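Local coordinates for protein ATP-dependent zinc metalloprotease FtsH (Thermotoga maritima, PDB 4M8A) that forms the periplasmic domain of a membrane-bound, ATP-dependent zinc metalloprotease that probably degrades cytoplasmic and membrane proteins in quality control, at residues T10-M15 with E59-K64. Sequence-based numbering, arbitrary orientation.
Sequences TSFVQM and EKLVSK
V13 of helix 9-17 and L61 of helix 55-63 are the nearest CA pair of 10-15 and 59-64, with CA of V13 10.0 Å from CA of L61. At that separation only side chains span the gap, and the two segments together bury just 96 Å²; V16 extends the contact along helix 9-17. F12 and L61 meet on the buried side: the ring's far end, CZ of F12, lies 4.3 Å from CD2 of L61, the methyl coming to the ring obliquely. F12 has CG anti to its own N (chi1 164°), which carries the ring toward L61. F12 rests also on strand 33-38 and L61 on strand 67-71 of the four-stranded mixed sheet. Beside them, K60 is fully stretched, bringing NZ of K60 to 4.4 Å from CG1 of V13; the ammonium has a long, weak ion pair with E17, one turn beyond V13. Within 59-64, S63 OG donates a hydrogen bond of 2.8 Å to K60 O, tilted 28° from the carbonyl plane. V13 additionally packs on V62 of a second subunit. Loose apolar packing thus links the segments, with at most a weak electrostatic contribution from K60, while each helix also has its own contacts to the sheet.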
ATOM      1  N   THR B  10      -1.871  20.533  -4.223  1.00 15.84           N
ATOM      2  CA  THR B  10      -1.524  20.253  -2.832  1.00 17.77           C
ATOM      3  C   THR B  10      -2.749  19.855  -2.012  1.00 19.02           C
ATOM      4  O   THR B  10      -2.707  18.887  -1.248  1.00 19.70           O
ATOM      5  CB  THR B  10      -0.843  21.464  -2.195  1.00 16.45           C
ATOM      6  OG1 THR B  10       0.310  21.783  -2.972  1.00 17.64           O
ATOM      7  CG2 THR B  10      -0.394  21.158  -0.775  1.00 20.32           C
ATOM      8  N   SER B  11      -3.842  20.591  -2.186  1.00 16.73           N
ATOM      9  CA  SER B  11      -5.065  20.303  -1.448  1.00 19.36           C
ATOM     10  C   SER B  11      -5.661  18.958  -1.871  1.00 17.99           C
ATOM     11  O   SER B  11      -6.223  18.243  -1.042  1.00 20.88           O
ATOM     12  CB  SER B  11      -6.088  21.429  -1.604  1.00 21.76           C
ATOM     13  OG  SER B  11      -5.700  22.596  -0.885  1.00 25.46           O
ATOM     14  N   PHE B  12      -5.509  18.613  -3.145  1.00 16.71           N
ATOM     15  CA  PHE B  12      -5.941  17.316  -3.657  1.00 16.20           C
ATOM     16  C   PHE B  12      -5.182  16.192  -2.963  1.00 17.33           C
ATOM     17  O   PHE B  12      -5.785  15.236  -2.476  1.00 17.62           O
ATOM     18  CB  PHE B  12      -5.713  17.246  -5.170  1.00 14.00           C
ATOM     19  CG  PHE B  12      -5.756  15.849  -5.737  1.00 13.92           C
ATOM     20  CD1 PHE B  12      -6.916  15.090  -5.684  1.00 14.36           C
ATOM     21  CD2 PHE B  12      -4.629  15.304  -6.340  1.00 16.54           C
ATOM     22  CE1 PHE B  12      -6.947  13.800  -6.207  1.00 14.97           C
ATOM     23  CE2 PHE B  12      -4.652  14.025  -6.871  1.00 17.25           C
ATOM     24  CZ  PHE B  12      -5.814  13.268  -6.810  1.00 15.35           C
ATOM     25  N   VAL B  13      -3.856  16.306  -2.921  1.00 15.90           N
ATOM     26  CA  VAL B  13      -3.043  15.309  -2.230  1.00 17.71           C
ATOM     27  C   VAL B  13      -3.452  15.207  -0.761  1.00 18.63           C
ATOM     28  O   VAL B  13      -3.568  14.098  -0.227  1.00 21.71           O
ATOM     29  CB  VAL B  13      -1.531  15.590  -2.395  1.00 18.10           C
ATOM     30  CG1 VAL B  13      -0.717  14.662  -1.540  1.00 18.75           C
ATOM     31  CG2 VAL B  13      -1.134  15.462  -3.863  1.00 21.20           C
ATOM     32  N   GLN B  14      -3.702  16.369  -0.140  0.54 18.65           N
ATOM     33  CA  GLN B  14      -4.204  16.490   1.242  0.54 18.97           C
ATOM     34  C   GLN B  14      -5.486  15.681   1.476  0.54 18.06           C
ATOM     35  O   GLN B  14      -5.676  15.063   2.530  0.54 19.64           O
ATOM     36  CB  GLN B  14      -4.475  17.968   1.596  0.54 21.03           C
ATOM     37  CG  GLN B  14      -3.298  18.736   2.210  0.54 20.57           C
ATOM     38  CD  GLN B  14      -3.501  20.258   2.304  0.54 21.41           C
ATOM     39  OE1 GLN B  14      -4.557  20.797   1.967  0.54 23.20           O
ATOM     40  NE2 GLN B  14      -2.465  20.952   2.764  0.54 21.61           N
ATOM     41  N   MET B  15      -6.365  15.703   0.483  1.00 19.13           N
ATOM     42  CA  MET B  15      -7.636  14.978   0.530  1.00 19.48           C
ATOM     43  C   MET B  15      -7.458  13.478   0.360  1.00 20.90           C
ATOM     44  O   MET B  15      -8.120  12.679   1.029  1.00 22.08           O
ATOM     45  CB  MET B  15      -8.594  15.514  -0.530  1.00 19.15           C
ATOM     46  CG  MET B  15      -9.141  16.856  -0.163  1.00 25.92           C
ATOM     47  SD  MET B  15     -10.131  17.538  -1.485  1.00 31.17           S
ATOM     48  CE  MET B  15     -11.283  16.210  -1.761  1.00 31.21           C
ATOM     49  N   GLU B  59      -0.976   4.373  -8.539  1.00 18.63           N
ATOM     50  CA  GLU B  59      -1.127   3.128  -7.808  1.00 20.67           C
ATOM     51  C   GLU B  59      -1.501   3.398  -6.351  1.00 24.66           C
ATOM     52  O   GLU B  59      -2.203   2.595  -5.740  1.00 24.08           O
ATOM     53  CB  GLU B  59       0.091   2.213  -7.974  1.00 24.41           C
ATOM     54  CG  GLU B  59       0.377   1.804  -9.431  1.00 24.87           C
ATOM     55  CD  GLU B  59      -0.753   1.019 -10.110  1.00 31.22           C
ATOM     56  OE1 GLU B  59      -1.476   0.251  -9.432  1.00 32.91           O
ATOM     57  OE2 GLU B  59      -0.896   1.147 -11.346  1.00 26.75           O
ATOM     58  N   LYS B  60      -1.083   4.548  -5.819  1.00 22.92           N
ATOM     59  CA  LYS B  60      -1.529   4.991  -4.493  1.00 24.03           C
ATOM     60  C   LYS B  60      -3.049   5.182  -4.419  1.00 19.81           C
ATOM     61  O   LYS B  60      -3.702   4.713  -3.478  1.00 21.70           O
ATOM     62  CB  LYS B  60      -0.836   6.297  -4.099  1.00 27.38           C
ATOM     63  CG  LYS B  60      -1.326   6.922  -2.789  1.00 36.43           C
ATOM     64  CD  LYS B  60      -0.584   8.232  -2.513  1.00 41.33           C
ATOM     65  CE  LYS B  60      -1.234   9.043  -1.402  1.00 47.56           C
ATOM     66  NZ  LYS B  60      -0.452  10.280  -1.087  1.00 49.41           N
ATOM     67  N   LEU B  61      -3.615   5.897  -5.388  1.00 15.72           N
ATOM     68  CA  LEU B  61      -5.057   6.023  -5.478  1.00 13.16           C
ATOM     69  C   LEU B  61      -5.717   4.652  -5.557  1.00 11.64           C
ATOM     70  O   LEU B  61      -6.668   4.373  -4.822  1.00 12.75           O
ATOM     71  CB  LEU B  61      -5.429   6.838  -6.715  1.00 11.62           C
ATOM     72  CG  LEU B  61      -4.987   8.307  -6.738  1.00 11.82           C
ATOM     73  CD1 LEU B  61      -5.301   8.904  -8.096  1.00 12.17           C
ATOM     74  CD2 LEU B  61      -5.634   9.110  -5.621  1.00 14.55           C
ATOM     75  N   VAL B  62      -5.217   3.789  -6.439  1.00 13.33           N
ATOM     76  CA  VAL B  62      -5.827   2.467  -6.598  1.00 15.68           C
ATOM     77  C   VAL B  62      -5.758   1.638  -5.310  1.00 17.47           C
ATOM     78  O   VAL B  62      -6.732   0.972  -4.918  1.00 17.53           O
ATOM     79  CB  VAL B  62      -5.196   1.688  -7.788  1.00 14.23           C
ATOM     80  CG1 VAL B  62      -5.695   0.237  -7.825  1.00 14.40           C
ATOM     81  CG2 VAL B  62      -5.499   2.395  -9.096  1.00 14.60           C
ATOM     82  N   SER B  63      -4.615   1.690  -4.635  1.00 17.31           N
ATOM     83  CA  SER B  63      -4.411   0.907  -3.420  1.00 20.49           C
ATOM     84  C   SER B  63      -5.361   1.358  -2.307  1.00 19.28           C
ATOM     85  O   SER B  63      -5.705   0.570  -1.437  1.00 21.60           O
ATOM     86  CB  SER B  63      -2.954   1.027  -2.962  1.00 28.26           C
ATOM     87  OG  SER B  63      -2.704   2.297  -2.380  1.00 36.33           O
ATOM     88  N   LYS B  64      -5.806   2.617  -2.363  1.00 19.97           N
ATOM     89  CA  LYS B  64      -6.762   3.149  -1.393  1.00 19.58           C
ATOM     90  C   LYS B  64      -8.193   2.797  -1.752  1.00 16.34           C
ATOM     91  O   LYS B  64      -9.119   3.053  -0.981  1.00 20.00           O
ATOM     92  CB  LYS B  64      -6.619   4.668  -1.279  1.00 20.30           C
ATOM     93  CG  LYS B  64      -5.302   5.093  -0.657  1.00 28.82           C
ATOM     94  CD  LYS B  64      -5.239   6.592  -0.536  1.00 31.94           C
ATOM     95  CE  LYS B  64      -6.457   7.099   0.216  1.00 38.54           C
ATOM     96  NZ  LYS B  64      -6.485   6.621   1.628  1.00 39.21           N
TER